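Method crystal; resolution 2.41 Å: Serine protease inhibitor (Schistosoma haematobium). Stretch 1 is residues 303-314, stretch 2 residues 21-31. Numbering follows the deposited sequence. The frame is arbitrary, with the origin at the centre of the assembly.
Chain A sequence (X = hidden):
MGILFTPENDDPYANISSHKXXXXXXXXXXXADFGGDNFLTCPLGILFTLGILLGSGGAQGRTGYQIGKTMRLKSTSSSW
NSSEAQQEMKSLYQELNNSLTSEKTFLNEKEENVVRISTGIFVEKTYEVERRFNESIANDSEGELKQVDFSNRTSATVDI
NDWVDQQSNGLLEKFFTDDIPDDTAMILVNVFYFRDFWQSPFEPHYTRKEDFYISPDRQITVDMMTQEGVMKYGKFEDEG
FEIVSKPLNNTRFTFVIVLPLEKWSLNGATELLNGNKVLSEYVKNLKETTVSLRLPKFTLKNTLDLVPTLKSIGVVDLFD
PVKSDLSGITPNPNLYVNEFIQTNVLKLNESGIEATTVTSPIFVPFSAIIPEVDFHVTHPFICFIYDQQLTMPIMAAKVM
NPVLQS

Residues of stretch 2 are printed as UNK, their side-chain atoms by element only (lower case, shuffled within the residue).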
ATOM      1  N   THR A 303       9.958  -4.942   0.355  1.00 26.72           N
ATOM      2  CA  THR A 303      10.539  -3.657   0.747  1.00 26.39           C
ATOM      3  C   THR A 303      10.751  -2.864  -0.526  1.00 25.03           C
ATOM      4  O   THR A 303      11.472  -3.292  -1.417  1.00 30.81           O
ATOM      5  CB  THR A 303      11.911  -3.854   1.365  1.00 27.01           C
ATOM      6  OG1 THR A 303      11.789  -4.598   2.583  1.00 34.64           O
ATOM      7  CG2 THR A 303      12.535  -2.511   1.669  1.00 47.86           C
ATOM      8  N   LEU A 304      10.079  -1.737  -0.651  1.00 26.87           N
ATOM      9  CA  LEU A 304      10.274  -0.903  -1.827  1.00 28.79           C
ATOM     10  C   LEU A 304      11.155   0.292  -1.498  1.00 26.74           C
ATOM     11  O   LEU A 304      10.983   0.931  -0.435  1.00 28.36           O
ATOM     12  CB  LEU A 304       8.937  -0.382  -2.316  1.00 32.40           C
ATOM     13  CG  LEU A 304       7.974  -1.345  -2.974  1.00 44.72           C
ATOM     14  CD1 LEU A 304       6.737  -0.553  -3.316  1.00 31.52           C
ATOM     15  CD2 LEU A 304       8.625  -1.937  -4.209  1.00 38.29           C
ATOM     16  N   ASP A 305      12.090   0.576  -2.406  1.00 32.09           N
ATOM     17  CA  ASP A 305      12.831   1.841  -2.435  1.00 28.22           C
ATOM     18  C   ASP A 305      12.033   2.745  -3.343  1.00 28.63           C
ATOM     19  O   ASP A 305      11.955   2.511  -4.546  1.00 29.44           O
ATOM     20  CB  ASP A 305      14.241   1.641  -3.008  1.00 27.18           C
ATOM     21  CG  ASP A 305      14.918   2.967  -3.425  1.00 51.95           C
ATOM     22  OD1 ASP A 305      14.503   4.065  -2.960  1.00 50.59           O
ATOM     23  OD2 ASP A 305      15.887   2.917  -4.226  1.00 52.18           O
ATOM     24  N   LEU A 306      11.424   3.774  -2.771  1.00 29.17           N
ATOM     25  CA  LEU A 306      10.570   4.649  -3.563  1.00 25.21           C
ATOM     26  C   LEU A 306      11.260   5.891  -4.118  1.00 19.86           C
ATOM     27  O   LEU A 306      10.652   6.664  -4.889  1.00 24.61           O
ATOM     28  CB  LEU A 306       9.342   5.034  -2.748  1.00 31.26           C
ATOM     29  CG  LEU A 306       8.675   3.720  -2.377  1.00 30.63           C
ATOM     30  CD1 LEU A 306       7.743   3.903  -1.244  1.00 31.69           C
ATOM     31  CD2 LEU A 306       7.993   3.176  -3.599  1.00 27.13           C
ATOM     32  N   VAL A 307      12.526   6.085  -3.767  1.00 19.91           N
ATOM     33  CA  VAL A 307      13.200   7.321  -4.186  1.00 27.24           C
ATOM     34  C   VAL A 307      13.177   7.550  -5.715  1.00 20.34           C
ATOM     35  O   VAL A 307      12.777   8.616  -6.154  1.00 26.50           O
ATOM     36  CB  VAL A 307      14.621   7.450  -3.586  1.00 30.89           C
ATOM     37  CG1 VAL A 307      15.363   8.600  -4.247  1.00 23.92           C
ATOM     38  CG2 VAL A 307      14.543   7.632  -2.078  1.00 22.52           C
ATOM     39  N   PRO A 308      13.556   6.521  -6.531  1.00 31.83           N
ATOM     40  CA  PRO A 308      13.546   6.678  -7.999  1.00 22.25           C
ATOM     41  C   PRO A 308      12.160   6.983  -8.580  1.00 28.27           C
ATOM     42  O   PRO A 308      12.023   7.892  -9.408  1.00 29.10           O
ATOM     43  CB  PRO A 308      14.062   5.326  -8.502  1.00 34.11           C
ATOM     44  CG  PRO A 308      14.871   4.771  -7.342  1.00 30.74           C
ATOM     45  CD  PRO A 308      14.139   5.224  -6.122  1.00 24.00           C
ATOM     46  N   THR A 309      11.145   6.244  -8.147  1.00 23.89           N
ATOM     47  CA  THR A 309       9.775   6.505  -8.594  1.00 19.77           C
ATOM     48  C   THR A 309       9.318   7.902  -8.230  1.00 19.27           C
ATOM     49  O   THR A 309       8.719   8.585  -9.056  1.00 18.38           O
ATOM     50  CB  THR A 309       8.758   5.519  -7.948  1.00 24.21           C
ATOM     51  OG1 THR A 309       9.129   4.173  -8.244  1.00 37.60           O
ATOM     52  CG2 THR A 309       7.351   5.785  -8.462  1.00 21.46           C
ATOM     53  N   LEU A 310       9.578   8.298  -6.979  1.00 17.31           N
ATOM     54  CA  LEU A 310       9.263   9.660  -6.502  1.00 27.95           C
ATOM     55  C   LEU A 310      10.011  10.770  -7.258  1.00 21.45           C
ATOM     56  O   LEU A 310       9.439  11.808  -7.561  1.00 18.06           O
ATOM     57  CB  LEU A 310       9.491   9.799  -4.985  1.00 18.22           C
ATOM     58  CG  LEU A 310       8.516   9.007  -4.103  1.00 22.98           C
ATOM     59  CD1 LEU A 310       8.947   9.038  -2.667  1.00 25.04           C
ATOM     60  CD2 LEU A 310       7.106   9.543  -4.244  1.00 28.55           C
ATOM     61  N   LYS A 311      11.277  10.532  -7.582  1.00 15.99           N
ATOM     62  CA  LYS A 311      12.000  11.457  -8.441  1.00 20.43           C
ATOM     63  C   LYS A 311      11.291  11.564  -9.758  1.00 21.70           C
ATOM     64  O   LYS A 311      10.974  12.671 -10.247  1.00 27.26           O
ATOM     65  CB  LYS A 311      13.436  10.988  -8.671  1.00 22.13           C
ATOM     66  CG  LYS A 311      14.392  11.381  -7.570  1.00 19.14           C
ATOM     67  CD  LYS A 311      15.691  10.624  -7.664  1.00 23.39           C
ATOM     68  CE  LYS A 311      16.681  11.209  -6.715  1.00 24.15           C
ATOM     69  NZ  LYS A 311      17.881  10.328  -6.560  1.00 38.87           N
ATOM     70  N   SER A 312      11.047  10.401 -10.341  1.00 20.90           N
ATOM     71  CA  SER A 312      10.334  10.312 -11.610  1.00 22.38           C
ATOM     72  C   SER A 312       8.975  11.037 -11.656  1.00 29.26           C
ATOM     73  O   SER A 312       8.586  11.530 -12.705  1.00 35.75           O
ATOM     74  CB  SER A 312      10.138   8.854 -11.990  1.00 25.44           C
ATOM     75  OG  SER A 312       9.252   8.778 -13.083  1.00 48.81           O
ATOM     76  N   ILE A 313       8.252  11.120 -10.537  1.00 26.22           N
ATOM     77  CA  ILE A 313       6.963  11.796 -10.570  1.00 18.61           C
ATOM     78  C   ILE A 313       7.004  13.217 -10.035  1.00 23.57           C
ATOM     79  O   ILE A 313       5.951  13.837  -9.835  1.00 31.85           O
ATOM     80  CB  ILE A 313       5.782  10.974  -9.897  1.00 29.49           C
ATOM     81  CG1 ILE A 313       5.959  10.835  -8.386  1.00 25.03           C
ATOM     82  CG2 ILE A 313       5.616   9.583 -10.537  1.00 22.72           C
ATOM     83  CD1 ILE A 313       4.910   9.918  -7.779  1.00 24.07           C
ATOM     84  N   GLY A 314       8.202  13.742  -9.806  1.00 21.65           N
ATOM     85  CA  GLY A 314       8.329  15.169  -9.544  1.00 22.90           C
ATOM     86  C   GLY A 314       8.944  15.581  -8.220  1.00 23.80           C
ATOM     87  O   GLY A 314       9.148  16.756  -7.978  1.00 28.47           O
ATOM     88  N   UNK A  21      -5.218  11.309  -8.084  1.00 37.81           N
ATOM     89  CA  UNK A  21      -4.252  11.759  -9.097  1.00 26.14           C
ATOM     90  C   UNK A  21      -2.845  11.292  -8.742  1.00 27.03           C
ATOM     91  O   UNK A  21      -2.135  10.718  -9.574  1.00 32.76           O
ATOM     92  c   UNK A  21      -4.278  13.262  -9.196  1.00 31.95           C
ATOM     93  N   UNK A  22      -2.451  11.540  -7.499  1.00 21.90           N
ATOM     94  CA  UNK A  22      -1.187  11.030  -7.002  1.00 27.26           C
ATOM     95  C   UNK A  22      -1.131   9.514  -7.215  1.00 27.27           C
ATOM     96  O   UNK A  22      -0.212   8.981  -7.817  1.00 25.27           O
ATOM     97  c   UNK A  22       0.200  10.732  -4.911  1.00 28.91           C
ATOM     98  c   UNK A  22       1.275   8.952  -3.662  1.00 22.52           C
ATOM     99  c   UNK A  22      -1.034  11.335  -5.506  1.00 21.86           C
ATOM    100  c   UNK A  22       2.603  10.723  -4.624  1.00 28.11           C
ATOM    101  c   UNK A  22       1.451  11.304  -5.139  1.00 24.08           C
ATOM    102  c   UNK A  22       0.128   9.549  -4.184  1.00 29.55           C
ATOM    103  c   UNK A  22       2.518   9.547  -3.868  1.00 28.64           C
ATOM    104  N   UNK A  23      -2.134   8.828  -6.692  1.00 25.04           N
ATOM    105  CA  UNK A  23      -2.192   7.375  -6.738  1.00 32.19           C
ATOM    106  C   UNK A  23      -1.957   6.815  -8.140  1.00 21.44           C
ATOM    107  O   UNK A  23      -1.170   5.908  -8.310  1.00 22.90           O
ATOM    108  o   UNK A  23      -3.491   7.065  -4.724  1.00 29.49           O
ATOM    109  c   UNK A  23      -3.596   5.387  -6.399  1.00 30.98           C
ATOM    110  c   UNK A  23      -3.509   6.848  -6.146  1.00 24.30           C
ATOM    111  N   UNK A  24      -2.593   7.409  -9.135  1.00 19.98           N
ATOM    112  CA  UNK A  24      -2.404   7.004 -10.522  1.00 23.78           C
ATOM    113  C   UNK A  24      -0.976   7.229 -11.026  1.00 25.21           C
ATOM    114  O   UNK A  24      -0.394   6.346 -11.641  1.00 31.02           O
ATOM    115  c   UNK A  24      -3.422   7.707 -11.447  1.00 21.63           C
ATOM    116  c   UNK A  24      -3.399   7.200 -12.857  1.00 37.49           C
ATOM    117  c   UNK A  24      -3.790   7.195 -15.028  1.00 32.61           C
ATOM    118  n   UNK A  24      -3.951   7.894 -13.911  1.00 36.12           N
ATOM    119  n   UNK A  24      -3.139   6.081 -14.733  1.00 36.33           N
ATOM    120  c   UNK A  24      -2.883   6.053 -13.381  1.00 25.47           C
ATOM    121  N   UNK A  25      -0.408   8.397 -10.729  1.00 23.74           N
ATOM    122  CA  UNK A  25       0.932   8.736 -11.175  1.00 23.55           C
ATOM    123  C   UNK A  25       1.911   7.792 -10.537  1.00 22.53           C
ATOM    124  O   UNK A  25       2.859   7.294 -11.173  1.00 24.73           O
ATOM    125  c   UNK A  25       1.284  10.194 -10.797  1.00 18.95           C
ATOM    126  N   UNK A  26       1.692   7.549  -9.258  1.00 14.29           N
ATOM    127  CA  UNK A  26       2.576   6.658  -8.550  1.00 18.70           C
ATOM    128  C   UNK A  26       2.501   5.207  -9.112  1.00 22.87           C
ATOM    129  O   UNK A  26       3.514   4.524  -9.241  1.00 23.47           O
ATOM    130  c   UNK A  26       4.830   4.506  -5.335  1.00 23.06           C
ATOM    131  c   UNK A  26       4.037   3.441  -4.919  1.00 26.72           C
ATOM    132  c   UNK A  26       4.241   5.563  -6.029  1.00 24.28           C
ATOM    133  c   UNK A  26       2.656   3.415  -5.198  1.00 16.54           C
ATOM    134  c   UNK A  26       2.092   4.478  -5.904  1.00 20.76           C
ATOM    135  o   UNK A  26       4.645   2.429  -4.219  1.00 22.67           O
ATOM    136  c   UNK A  26       2.875   5.573  -6.313  1.00 20.12           C
ATOM    137  c   UNK A  26       2.273   6.709  -7.066  1.00 15.19           C
ATOM    138  N   UNK A  27       1.306   4.746  -9.456  1.00 23.58           N
ATOM    139  CA  UNK A  27       1.148   3.349  -9.876  1.00 22.13           C
ATOM    140  C   UNK A  27       1.629   3.109 -11.309  1.00 18.26           C
ATOM    141  O   UNK A  27       2.276   2.118 -11.548  1.00 29.83           O
ATOM    142  c   UNK A  27      -0.287   2.851  -9.653  1.00 23.91           C
ATOM    143  c   UNK A  27      -0.013   1.395  -7.607  1.00 15.19           C
ATOM    144  c   UNK A  27      -2.229   2.326  -8.175  1.00 19.84           C
ATOM    145  c   UNK A  27      -0.742   2.568  -8.217  1.00 20.34           C
ATOM    146  N   UNK A  28       1.380   4.039 -12.236  1.00 21.72           N
ATOM    147  CA  UNK A  28       1.903   3.876 -13.599  1.00 27.87           C
ATOM    148  C   UNK A  28       3.401   3.867 -13.688  1.00 24.74           C
ATOM    149  O   UNK A  28       3.942   3.404 -14.669  1.00 47.37           O
ATOM    150  o   UNK A  28       1.205   6.147 -13.944  1.00 35.30           O
ATOM    151  c   UNK A  28       1.393   4.918 -14.581  1.00 21.51           C
ATOM    152  N   UNK A  29       4.087   4.345 -12.669  1.00 19.64           N
ATOM    153  CA  UNK A  29       5.528   4.398 -12.763  1.00 24.50           C
ATOM    154  C   UNK A  29       6.132   3.214 -12.057  1.00 18.37           C
ATOM    155  O   UNK A  29       6.964   2.508 -12.605  1.00 31.81           O
ATOM    156  c   UNK A  29       6.114   5.706 -12.178  1.00 24.36           C
ATOM    157  c   UNK A  29       7.655   5.645 -12.199  1.00 22.28           C
ATOM    158  o   UNK A  29       5.654   6.816 -12.965  1.00 40.85           O
ATOM    159  N   UNK A  30       5.695   2.998 -10.837  1.00 21.38           N
ATOM    160  CA  UNK A  30       6.311   2.009  -9.985  1.00 21.19           C
ATOM    161  C   UNK A  30       6.062   0.586 -10.503  1.00 23.99           C
ATOM    162  O   UNK A  30       6.859  -0.298 -10.254  1.00 23.66           O
ATOM    163  c   UNK A  30       5.807   2.141  -8.546  1.00 21.31           C
ATOM    164  c   UNK A  30       4.372   1.606  -8.405  1.00 19.02           C
ATOM    165  c   UNK A  30       6.756   1.423  -7.597  1.00 20.05           C
ATOM    166  N   UNK A  31       4.981   0.347 -11.242  1.00 21.41           N
ATOM    167  CA  UNK A  31       4.716  -1.048 -11.616  1.00 30.58           C
ATOM    168  C   UNK A  31       5.484  -1.452 -12.858  1.00 26.23           C
ATOM    169  O   UNK A  31       5.663  -2.645 -13.103  1.00 23.00           O
ATOM    170  c   UNK A  31       3.206  -1.404 -11.779  1.00 20.82           C
ATOM    171  o   UNK A  31       2.663  -0.737 -12.921  1.00 21.54           O
ATOM    172  c   UNK A  31       2.398  -1.051 -10.526  1.00 16.39           C
TER
HETATM  173  O   HOH W   1       6.890   9.022 -14.536  1.00 41.76           O

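Position 21 carries a single carbon beyond CA and lies out of reach of stretch 1. One carbon alone means Ala21. Its O accepts from the backbone N of position 25, one turn on.

Position 22 has one carbon followed by a ring of six carbons, with no oxygen on it. A ring atom comes within 4.0 Å of Ile313 CD1. A bare six-carbon ring is phenylalanine, so this is Phe22, and the ring atom is CE1. The CB points sideways, yet the ring reaches the contact.

Position 23 has a CB carrying one oxygen and one carbon. It does not touch stretch 1. The fork of O and C identifies Thr23, which is buried.

Position 24 has one carbon and then a five-membered ring of three carbons and two nitrogens. It stays clear of stretch 1. That ring is imidazole, and the residue is His24. Its NE2 is hydrogen-bonded elsewhere in the structure.

Position 25 again has one carbon. Its CB points toward stretch 1 and lies 4.4 Å from Ile313 CG2. This is Ala25. Ile313 CG2 also lies 3.6 Å from the backbone, at Ala25 O.

Position 26 has one carbon, then a six-carbon ring bearing one oxygen. The oxygen lies 3.5 Å from Leu306 CD2 and 3.8 Å from Leu304 CD1. A phenol makes this Tyr26. Leu306 CD2 sits at the ring edge, 3.8 Å from Tyr26 CE1. Thr309 CG2 is 4.0 Å from Tyr26 CD1. The OH is hydrogen-bonded elsewhere in the structure.

Position 27 has four carbons, forked at the second. Its CB points away from stretch 1. This is Leu27.

Position 28 has one carbon and then one oxygen, and does not touch stretch 1. This is serine. Ser28 OG donates to His24 O at 2.8 Å, within its own helix.

Position 29 has a CB carrying one oxygen and one carbon. The carbon is 3.6 Å from Ser312 OG and 3.8 Å from Thr309 CG2. The oxygen is 3.7 Å from Ile313 CG2. This is Thr29. A water lies 3.0 Å from Thr29 OG1 and 2.8 Å from Ser312 OG, hydrogen-bonded to both.

Position 30 has a CB carrying two carbons and no oxygen. One of these carbons is 3.7 Å from Thr309 OG1. This is Val30, and the atom is CG2.

Position 31 has a CB carrying one oxygen and one carbon. It is out of reach of stretch 1. It is Thr31, whose OG1 donates to Leu27 O at 3.2 Å.

The contact works by packing. No direct hydrogen bond crosses between the stretches, which together bury 441 Å². The axes of helix 307-312 and the helix of stretch 2 approach to 9.6 Å, at 123° between their N-to-C directions. Thr309 fits among Tyr26, Thr29 and Val30. Ile313, just after its helix, covers Ala25 and reaches Phe22 and Tyr26. At the more exposed margin, the water joins Thr29 to Ser312.

Stretch 2 (21-31) AFTHAYLSTVT
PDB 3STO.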